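Local coordinates for putative branched-chain amino acid transport system substrate-binding protein (Rhodopseudomonas palustris, PDB 4F8J) that probably captures small solutes in the periplasm for delivery to a membrane transporter, and here holds 4'-hydroxycinnamic acid in the cleft between its two lobes, at residues W111-P116 / T338-L343; N29-V34 / A285-A290; E295-V300 / K324-S329. All coordinates share one frame; numbering follows the deposited sequence.

From the N terminus, the chain passes 29-34, which follows the helix 21-29, and then 111-116, at the edge strand of the first lobe's sheet. Much later the helix 282-302 returns: its residues 285-290 close contact 2, and 295-300 open contact 3, which 324-329 closes after the helix 310-322. Residues 338-343 then close contact 1. Contacts 1 and 2 therefore cross, contact 3 nests inside the loop of contact 1, and contacts 2 and 3 follow in series along one helix. Met-115 of contact 1 packs on that helix, and Asp-289 of contact 2 bonds Ser-329 of contact 3, tying helix, sheet edge and loops together.

Contact 1 (W111-P116 / T338-L343); sequences WSVAMP and TDRYGL. With HC4 (4'-hydroxycinnamic acid), chain E.
Arg-340 makes all the hydrogen bonds that join 338-343 to 111-116, using its backbone and its side chain. In the first bond, Ala-114 N donates to Arg-340 O over 2.9 Å, nearly in line with the carbonyl bond (167° at the oxygen). In the second, Arg-340 NE reaches Ser-112 O at 3.0 Å, tilted out of the carbonyl plane, and NH2 adds a weak bond to the same oxygen at 3.4 Å. Bends at chi2 (-56°) and chi3 (-70°) curl the chain back so that its head lies beside the strand, while NH1 serves Thr-336 O in its own loop. Asp-339 shapes the loop: its OD1 accepts from Tyr-341 N (an Asx turn) and, at 2.9 Å, from Gly-342 N, together an Asx motif. Gly-342, lacking a side chain, readily takes the positive phi required next.

Packing contacts lie between and beyond the bonds. Val-113 CG1 lies over one face of the Arg-340 guanidinium, 3.4 Å from NH2. Ala-114 CB sits over the face of the Tyr-341 ring, a CH-pi contact 3.8 Å from the centroid; a methyl is small enough to let the ring come this close. At the ring's C-H edge, in its plane, Pro-116 O approaches Tyr-341 CD2 to 3.1 Å, while Tyr-341 OH goes to Leu-102 O.

A leucine in place of Arg-340 has no side-chain N-H to offer Ser-112 O or Thr-336 O, and the loop would probably be tied to the strand by one backbone bond, freer to shift along it.

Strand 112-114 ends the first lobe's sheet, and Val-113 pairs on its other side with His-96 and Ala-98. The loop supplies a partial substitute for a neighbouring strand, although the buried Ala-114 O finds no partner in the model.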
loop_
_atom_site.group_PDB
_atom_site.type_symbol
_atom_site.label_atom_id
_atom_site.label_comp_id
_atom_site.label_asym_id
_atom_site.label_seq_id
_atom_site.Cartn_x
_atom_site.Cartn_y
_atom_site.Cartn_z
ATOM N N TRP A 111 -9.060 11.999 -11.013
ATOM C CA TRP A 111 -9.715 11.957 -9.712
ATOM C C TRP A 111 -9.053 11.040 -8.718
ATOM O O TRP A 111 -9.442 11.070 -7.553
ATOM C CB TRP A 111 -11.206 11.649 -9.860
ATOM C CG TRP A 111 -11.906 12.759 -10.568
ATOM C CD1 TRP A 111 -12.258 12.849 -11.897
ATOM C CD2 TRP A 111 -12.364 13.997 -9.964
ATOM N NE1 TRP A 111 -12.867 14.063 -12.171
ATOM C CE2 TRP A 111 -12.945 14.792 -11.048
ATOM C CE3 TRP A 111 -12.324 14.520 -8.680
ATOM C CZ2 TRP A 111 -13.489 16.033 -10.823
ATOM C CZ3 TRP A 111 -12.857 15.789 -8.461
ATOM C CH2 TRP A 111 -13.423 16.528 -9.507
ATOM N N SER A 112 -8.052 10.242 -9.111
ATOM C CA SER A 112 -7.402 9.322 -8.181
ATOM C C SER A 112 -5.977 9.698 -7.843
ATOM O O SER A 112 -5.215 10.066 -8.708
ATOM C CB SER A 112 -7.408 7.886 -8.728
ATOM O OG SER A 112 -8.737 7.343 -8.831
ATOM N N VAL A 113 -5.652 9.588 -6.560
ATOM C CA VAL A 113 -4.265 9.549 -6.067
ATOM C C VAL A 113 -4.074 8.289 -5.226
ATOM O O VAL A 113 -5.053 7.646 -4.858
ATOM C CB VAL A 113 -3.910 10.798 -5.212
ATOM C CG1 VAL A 113 -3.967 12.066 -6.075
ATOM C CG2 VAL A 113 -4.798 10.901 -3.958
ATOM N N ALA A 114 -2.821 7.931 -4.947
ATOM C CA ALA A 114 -2.538 6.704 -4.179
ATOM C C ALA A 114 -1.658 6.975 -2.973
ATOM O O ALA A 114 -0.680 7.731 -3.062
ATOM C CB ALA A 114 -1.869 5.672 -5.081
HETATM N N MSE A 115 -2.006 6.339 -1.860
HETATM C CA MSE A 115 -1.182 6.339 -0.660
HETATM C C MSE A 115 -0.013 5.354 -0.721
HETATM O O MSE A 115 1.099 5.706 -0.342
HETATM C CB MSE A 115 -2.033 6.063 0.594
HETATM C CG MSE A 115 -3.070 7.067 0.985
HETATM SE SE MSE A 115 -2.241 8.797 1.453
HETATM C CE MSE A 115 -2.551 9.385 -0.010
ATOM N N PRO A 116 -0.236 4.110 -1.150
ATOM C CA PRO A 116 0.925 3.176 -1.159
ATOM C C PRO A 116 2.040 3.641 -2.055
ATOM O O PRO A 116 1.806 4.284 -3.078
ATOM C CB PRO A 116 0.319 1.868 -1.670
ATOM C CG PRO A 116 -1.118 1.994 -1.314
ATOM C CD PRO A 116 -1.458 3.413 -1.588
ATOM N N THR A 338 0.133 14.923 -13.233
ATOM C CA THR A 338 0.587 13.714 -13.873
ATOM C C THR A 338 1.188 12.673 -12.916
ATOM O O THR A 338 1.157 11.477 -13.210
ATOM C CB THR A 338 1.549 14.076 -15.042
ATOM O OG1 THR A 338 2.652 14.808 -14.515
ATOM C CG2 THR A 338 0.839 14.954 -16.051
ATOM N N ASP A 339 1.713 13.102 -11.765
ATOM C CA ASP A 339 2.258 12.213 -10.758
ATOM C C ASP A 339 1.246 12.023 -9.621
ATOM O O ASP A 339 1.078 12.902 -8.761
ATOM C CB ASP A 339 3.571 12.805 -10.177
ATOM C CG ASP A 339 4.219 11.910 -9.132
ATOM O OD1 ASP A 339 3.701 10.831 -8.788
ATOM O OD2 ASP A 339 5.291 12.305 -8.601
ATOM N N ARG A 340 0.583 10.863 -9.616
ATOM C CA ARG A 340 -0.521 10.614 -8.729
ATOM C C ARG A 340 -0.154 9.784 -7.509
ATOM O O ARG A 340 -1.020 9.418 -6.743
ATOM C CB ARG A 340 -1.670 9.987 -9.520
ATOM C CG ARG A 340 -2.011 10.759 -10.771
ATOM C CD ARG A 340 -2.330 12.208 -10.484
ATOM N NE ARG A 340 -3.606 12.317 -9.789
ATOM C CZ ARG A 340 -4.120 13.440 -9.311
ATOM N NH1 ARG A 340 -3.401 14.534 -9.278
ATOM N NH2 ARG A 340 -5.359 13.454 -8.815
ATOM N N TYR A 341 1.146 9.558 -7.321
ATOM C CA TYR A 341 1.694 8.954 -6.121
ATOM C C TYR A 341 2.446 9.987 -5.283
ATOM O O TYR A 341 2.302 10.034 -4.072
ATOM C CB TYR A 341 2.607 7.824 -6.507
ATOM C CG TYR A 341 1.901 6.548 -6.838
ATOM C CD1 TYR A 341 1.400 6.323 -8.095
ATOM C CD2 TYR A 341 1.773 5.559 -5.888
ATOM C CE1 TYR A 341 0.768 5.104 -8.413
ATOM C CE2 TYR A 341 1.166 4.356 -6.177
ATOM C CZ TYR A 341 0.669 4.139 -7.449
ATOM O OH TYR A 341 0.092 2.907 -7.698
ATOM N N GLY A 342 3.276 10.795 -5.929
ATOM C CA GLY A 342 3.875 11.954 -5.271
ATOM C C GLY A 342 4.955 11.709 -4.247
ATOM O O GLY A 342 5.154 12.569 -3.417
ATOM N N LEU A 343 5.636 10.566 -4.324
ATOM C CA LEU A 343 6.565 10.147 -3.286
ATOM C C LEU A 343 7.991 10.056 -3.799
ATOM O O LEU A 343 8.238 10.012 -5.002
ATOM C CB LEU A 343 6.134 8.821 -2.697
ATOM C CG LEU A 343 4.840 8.792 -1.870
ATOM C CD1 LEU A 343 4.398 7.341 -1.552
ATOM C CD2 LEU A 343 4.999 9.619 -0.596
HETATM C C1 HC4 E . -2.431 -6.168 -3.825
HETATM O O1 HC4 E . -3.013 -5.973 -4.902
HETATM O O2 HC4 E . -2.669 -7.189 -3.119
HETATM C C2 HC4 E . -1.429 -5.221 -3.261
HETATM C C3 HC4 E . -1.564 -4.861 -1.986
HETATM C "C1'" HC4 E . -0.745 -3.788 -1.342
HETATM C "C2'" HC4 E . 0.591 -3.506 -1.689
HETATM C "C3'" HC4 E . 1.258 -2.448 -1.090
HETATM C "C4'" HC4 E . 0.673 -1.645 -0.130
HETATM C "C5'" HC4 E . -0.642 -1.924 0.223
HETATM C "C6'" HC4 E . -1.305 -2.973 -0.388
HETATM O "O4'" HC4 E . 1.318 -0.606 0.496
#

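Contact 2 (N29-V34 / A285-A290); sequences NALEFV and AHSFDA. With HC4 (4'-hydroxycinnamic acid), chain E.
Phe-288 lies against Val-34 from its backbone outward, and its side chain traces much of the interface between 29-34 and the helical residues 285-290. At its base, Phe-288 CA is 3.9 Å from Val-34 CG1. From CB the ring leaves with CG anti to the backbone N (chi1 -179°), a torsion that sends it past Val-34 and brings its CE1 edge beside Phe-33 O. The same Val-34 methyl, CG1, meets Phe-288 CD1 at 4.2 Å, obliquely to the ring. On the other flank, CD2 has Asp-289 OD1 at the ring's edge and in its plane. Farther out, Phe-288 CE1 comes to 3.9 Å from Phe-33 O, again at the edge, where the slightly positive ring hydrogens suit an oxygen.

The preceding residue, Ser-287, points its small side chain at the same loop. Its OG lies 3.5 Å from Ala-30 CB, and hydrogen-bonds Glu-27 O in the last turn of helix 21-29, so the hydroxyl is satisfied. Alanine and serine together let the two backbones come close, and Leu-31 CD2 packs on Ser-287 CB at 4.3 Å.

The other side of the helix belongs to the binding cleft. His-286 points away from the loop and shares a hydrogen bond of 2.6 Å between NE2 and O4' of 4'-hydroxycinnamic acid, which meets the imidazole at its edge; either partner could be the donor.

The contact thus sets the turn after helix 21-29 against the first turns of helix 282-302, on the face away from the ligand. Leu-31 and Val-34 continue onto Phe-291 farther along that helix, while helix 261-275 brings Leu-267 against Phe-288 and Ala-270 against Phe-33.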
loop_
_atom_site.group_PDB
_atom_site.type_symbol
_atom_site.label_atom_id
_atom_site.label_comp_id
_atom_site.label_asym_id
_atom_site.label_seq_id
_atom_site.Cartn_x
_atom_site.Cartn_y
_atom_site.Cartn_z
ATOM N N ASN A 29 -9.390 -0.247 11.521
ATOM C CA ASN A 29 -9.037 0.061 12.905
ATOM C C ASN A 29 -8.316 1.395 13.051
ATOM O O ASN A 29 -8.477 2.043 14.058
ATOM C CB ASN A 29 -8.197 -1.061 13.499
ATOM C CG ASN A 29 -9.008 -2.284 13.805
ATOM O OD1 ASN A 29 -10.241 -2.253 13.777
ATOM N ND2 ASN A 29 -8.328 -3.389 14.089
ATOM N N ALA A 30 -7.471 1.767 12.066
ATOM C CA ALA A 30 -6.734 3.016 12.162
ATOM C C ALA A 30 -7.654 4.221 12.180
ATOM O O ALA A 30 -7.235 5.299 12.626
ATOM C CB ALA A 30 -5.724 3.156 11.021
ATOM N N LEU A 31 -8.895 4.045 11.700
ATOM C CA LEU A 31 -9.872 5.139 11.658
ATOM C C LEU A 31 -10.246 5.635 13.053
ATOM O O LEU A 31 -10.735 6.772 13.209
ATOM C CB LEU A 31 -11.138 4.710 10.902
ATOM C CG LEU A 31 -10.882 4.315 9.442
ATOM C CD1 LEU A 31 -12.171 3.794 8.840
ATOM C CD2 LEU A 31 -10.317 5.484 8.652
ATOM N N GLU A 32 -10.037 4.810 14.082
ATOM C CA GLU A 32 -10.223 5.291 15.444
ATOM C C GLU A 32 -9.312 6.480 15.830
ATOM O O GLU A 32 -9.639 7.257 16.726
ATOM C CB GLU A 32 -9.992 4.117 16.419
ATOM C CG GLU A 32 -10.291 4.508 17.858
ATOM C CD GLU A 32 -10.356 3.349 18.830
ATOM O OE1 GLU A 32 -10.318 2.172 18.400
ATOM O OE2 GLU A 32 -10.426 3.656 20.058
ATOM N N PHE A 33 -8.172 6.593 15.141
ATOM C CA PHE A 33 -7.104 7.508 15.547
ATOM C C PHE A 33 -6.926 8.689 14.608
ATOM O O PHE A 33 -5.968 9.459 14.778
ATOM C CB PHE A 33 -5.805 6.711 15.666
ATOM C CG PHE A 33 -5.968 5.406 16.438
ATOM C CD1 PHE A 33 -6.476 5.409 17.723
ATOM C CD2 PHE A 33 -5.652 4.190 15.860
ATOM C CE1 PHE A 33 -6.662 4.205 18.411
ATOM C CE2 PHE A 33 -5.811 2.998 16.557
ATOM C CZ PHE A 33 -6.318 3.017 17.817
ATOM N N VAL A 34 -7.788 8.795 13.597
ATOM C CA VAL A 34 -7.757 9.945 12.690
ATOM C C VAL A 34 -8.620 11.088 13.185
ATOM O O VAL A 34 -9.417 10.951 14.125
ATOM C CB VAL A 34 -8.147 9.548 11.253
ATOM C CG1 VAL A 34 -7.197 8.449 10.742
ATOM C CG2 VAL A 34 -9.598 9.113 11.126
ATOM N N ALA A 285 -1.276 2.370 8.169
ATOM C CA ALA A 285 -0.687 3.645 7.868
ATOM C C ALA A 285 -1.368 4.293 6.640
ATOM O O ALA A 285 -1.389 5.527 6.549
ATOM C CB ALA A 285 0.819 3.506 7.671
ATOM N N HIS A 286 -1.840 3.513 5.670
ATOM C CA HIS A 286 -2.430 4.128 4.472
ATOM C C HIS A 286 -3.721 4.871 4.762
ATOM O O HIS A 286 -3.925 5.979 4.260
ATOM C CB HIS A 286 -2.634 3.161 3.339
ATOM C CG HIS A 286 -1.368 2.498 2.859
ATOM N ND1 HIS A 286 -0.167 3.153 2.769
ATOM C CD2 HIS A 286 -1.127 1.169 2.464
ATOM C CE1 HIS A 286 0.774 2.298 2.312
ATOM N NE2 HIS A 286 0.205 1.103 2.105
ATOM N N SER A 287 -4.599 4.279 5.582
ATOM C CA SER A 287 -5.832 5.003 5.923
ATOM C C SER A 287 -5.520 6.164 6.859
ATOM O O SER A 287 -6.068 7.252 6.687
ATOM C CB SER A 287 -6.932 4.074 6.452
ATOM O OG SER A 287 -6.443 3.467 7.611
ATOM N N PHE A 288 -4.586 5.999 7.798
ATOM C CA PHE A 288 -4.168 7.092 8.691
ATOM C C PHE A 288 -3.611 8.246 7.851
ATOM O O PHE A 288 -3.985 9.411 8.020
ATOM C CB PHE A 288 -3.092 6.563 9.662
ATOM C CG PHE A 288 -2.592 7.563 10.646
ATOM C CD1 PHE A 288 -3.253 7.809 11.866
ATOM C CD2 PHE A 288 -1.438 8.251 10.379
ATOM C CE1 PHE A 288 -2.738 8.720 12.766
ATOM C CE2 PHE A 288 -0.929 9.154 11.281
ATOM C CZ PHE A 288 -1.591 9.394 12.469
ATOM N N ASP A 289 -2.756 7.919 6.891
ATOM C CA ASP A 289 -2.098 8.941 6.077
ATOM C C ASP A 289 -3.117 9.639 5.169
ATOM O O ASP A 289 -2.958 10.830 4.888
ATOM C CB ASP A 289 -0.997 8.343 5.226
ATOM C CG ASP A 289 0.216 7.937 6.035
ATOM O OD1 ASP A 289 0.266 8.257 7.248
ATOM O OD2 ASP A 289 1.172 7.379 5.440
ATOM N N ALA A 290 -4.120 8.893 4.680
ATOM C CA ALA A 290 -5.125 9.517 3.823
ATOM C C ALA A 290 -5.803 10.678 4.577
ATOM O O ALA A 290 -6.080 11.753 3.992
ATOM C CB ALA A 290 -6.126 8.492 3.328
HETATM C C1 HC4 E . -2.431 -6.168 -3.825
HETATM O O1 HC4 E . -3.013 -5.973 -4.902
HETATM O O2 HC4 E . -2.669 -7.189 -3.119
HETATM C C2 HC4 E . -1.429 -5.221 -3.261
HETATM C C3 HC4 E . -1.564 -4.861 -1.986
HETATM C "C1'" HC4 E . -0.745 -3.788 -1.342
HETATM C "C2'" HC4 E . 0.591 -3.506 -1.689
HETATM C "C3'" HC4 E . 1.258 -2.448 -1.090
HETATM C "C4'" HC4 E . 0.673 -1.645 -0.130
HETATM C "C5'" HC4 E . -0.642 -1.924 0.223
HETATM C "C6'" HC4 E . -1.305 -2.973 -0.388
HETATM O "O4'" HC4 E . 1.318 -0.606 0.496
#

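Contact 3 (E295-V300 / K324-S329); sequences ERVVPV and KDIAAS
Arg-296 lays its aliphatic stem and one face of its guanidinium across Ile-326, CG meeting Ile-326 CG1 at 3.9 Å. The partner backbone is a G1 beta bulge: Asp-325 and Ile-326 both face Tyr-333 in the short hairpin of 326-327 with 332-333, and Asp-325 takes a positive phi (60°) there.

Two carbonyls at and just before the bulge receive the guanidinium. Arg-296 NH2 donates to Lys-324 O at 2.8 Å, and NH1 reaches Asp-325 O at 3.2 Å, which lies in the guanidinium plane although the donor stands above the plane of that carbonyl. A weak bond from NH1 to Lys-324 O completes the grip. The side chain starts with CG anti to the backbone N (chi1 -168°) and bends at chi2 (74°), which swings the head from the helix over to the loop. NE forms a salt bridge with Glu-323, so the cation has an acid beside it as well as two carbonyl oxygens. Arginine suits this partly exposed position because one residue offers both a carbon stem for Ile-326 and several N-H donors for the backbone beyond.

The contact joins the C-terminal half of helix 282-302 to the hairpin that follows helix 310-322. Deeper in, where Val-297 also packs on Ala-319 and Leu-320, its CG1 methyl touches Ile-326 CD1 at 4.3 Å.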
loop_
_atom_site.group_PDB
_atom_site.type_symbol
_atom_site.label_atom_id
_atom_site.label_comp_id
_atom_site.label_asym_id
_atom_site.label_seq_id
_atom_site.Cartn_x
_atom_site.Cartn_y
_atom_site.Cartn_z
ATOM N N GLU A 295 -6.368 16.504 6.205
ATOM C CA GLU A 295 -6.027 17.596 7.115
ATOM C C GLU A 295 -5.421 18.790 6.393
ATOM O O GLU A 295 -5.686 19.926 6.751
ATOM C CB GLU A 295 -5.053 17.137 8.210
ATOM C CG GLU A 295 -5.723 16.394 9.350
ATOM C CD GLU A 295 -4.746 15.880 10.392
ATOM O OE1 GLU A 295 -3.519 16.138 10.266
ATOM O OE2 GLU A 295 -5.235 15.218 11.346
ATOM N N ARG A 296 -4.604 18.525 5.387
ATOM C CA ARG A 296 -3.960 19.562 4.598
ATOM C C ARG A 296 -4.862 20.176 3.528
ATOM O O ARG A 296 -4.912 21.405 3.379
ATOM C CB ARG A 296 -2.756 18.922 3.948
ATOM C CG ARG A 296 -1.824 19.843 3.338
ATOM C CD ARG A 296 -0.976 20.603 4.390
ATOM N NE ARG A 296 -0.274 21.377 3.477
ATOM C CZ ARG A 296 0.949 21.161 3.049
ATOM N NH1 ARG A 296 1.737 20.263 3.591
ATOM N NH2 ARG A 296 1.371 21.927 2.098
ATOM N N VAL A 297 -5.512 19.320 2.731
ATOM C CA VAL A 297 -6.245 19.801 1.557
ATOM C C VAL A 297 -7.653 20.294 1.876
ATOM O O VAL A 297 -8.149 21.212 1.196
ATOM C CB VAL A 297 -6.295 18.779 0.396
ATOM C CG1 VAL A 297 -4.904 18.471 -0.114
ATOM C CG2 VAL A 297 -7.060 17.524 0.754
ATOM N N VAL A 298 -8.297 19.746 2.896
ATOM C CA VAL A 298 -9.672 20.180 3.205
ATOM C C VAL A 298 -9.776 21.648 3.633
ATOM O O VAL A 298 -10.615 22.358 3.113
ATOM C CB VAL A 298 -10.363 19.191 4.181
ATOM C CG1 VAL A 298 -11.581 19.868 4.830
ATOM C CG2 VAL A 298 -10.692 17.865 3.441
ATOM N N PRO A 299 -8.865 22.169 4.497
ATOM C CA PRO A 299 -8.964 23.603 4.864
ATOM C C PRO A 299 -8.812 24.493 3.613
ATOM O O PRO A 299 -9.442 25.551 3.507
ATOM C CB PRO A 299 -7.825 23.765 5.857
ATOM C CG PRO A 299 -7.709 22.408 6.523
ATOM C CD PRO A 299 -7.895 21.447 5.347
ATOM N N VAL A 300 -7.983 24.069 2.654
ATOM C CA VAL A 300 -7.840 24.814 1.397
ATOM C C VAL A 300 -9.167 24.871 0.614
ATOM O O VAL A 300 -9.607 25.941 0.177
ATOM C CB VAL A 300 -6.671 24.281 0.530
ATOM C CG1 VAL A 300 -6.609 25.010 -0.820
ATOM C CG2 VAL A 300 -5.375 24.383 1.328
ATOM N N LYS A 324 1.960 21.240 -1.301
ATOM C CA LYS A 324 3.177 20.436 -1.478
ATOM C C LYS A 324 3.747 19.966 -0.165
ATOM O O LYS A 324 3.550 20.540 0.899
ATOM C CB LYS A 324 4.250 21.229 -2.260
ATOM C CG LYS A 324 3.812 21.728 -3.657
ATOM C CD LYS A 324 3.518 20.600 -4.585
ATOM C CE LYS A 324 3.093 21.106 -5.956
ATOM N NZ LYS A 324 2.551 20.042 -6.790
ATOM N N ASP A 325 4.421 18.817 -0.247
ATOM C CA ASP A 325 5.150 18.261 0.875
ATOM C C ASP A 325 4.226 17.993 2.062
ATOM O O ASP A 325 4.420 18.516 3.187
ATOM C CB ASP A 325 6.324 19.152 1.303
ATOM C CG ASP A 325 7.445 19.175 0.284
ATOM O OD1 ASP A 325 7.986 18.105 -0.015
ATOM O OD2 ASP A 325 7.773 20.290 -0.199
ATOM N N ILE A 326 3.232 17.143 1.791
ATOM C CA ILE A 326 2.305 16.696 2.818
ATOM C C ILE A 326 2.938 15.548 3.609
ATOM O O ILE A 326 3.075 14.430 3.105
ATOM C CB ILE A 326 0.986 16.241 2.184
ATOM C CG1 ILE A 326 0.369 17.344 1.303
ATOM C CG2 ILE A 326 0.010 15.764 3.276
ATOM C CD1 ILE A 326 -0.972 17.017 0.659
ATOM N N ALA A 327 3.305 15.824 4.843
ATOM C CA ALA A 327 3.988 14.860 5.707
ATOM C C ALA A 327 3.012 13.849 6.234
ATOM O O ALA A 327 1.953 14.218 6.756
ATOM C CB ALA A 327 4.656 15.558 6.880
ATOM N N ALA A 328 3.381 12.589 6.123
ATOM C CA ALA A 328 2.565 11.516 6.692
ATOM C C ALA A 328 3.466 10.394 7.174
ATOM O O ALA A 328 4.695 10.494 7.088
ATOM C CB ALA A 328 1.547 11.034 5.661
ATOM N N SER A 329 2.882 9.331 7.715
ATOM C CA SER A 329 3.705 8.289 8.318
ATOM C C SER A 329 4.494 7.481 7.263
ATOM O O SER A 329 5.573 6.935 7.569
ATOM C CB SER A 329 2.866 7.366 9.213
ATOM O OG SER A 329 2.029 6.520 8.442
#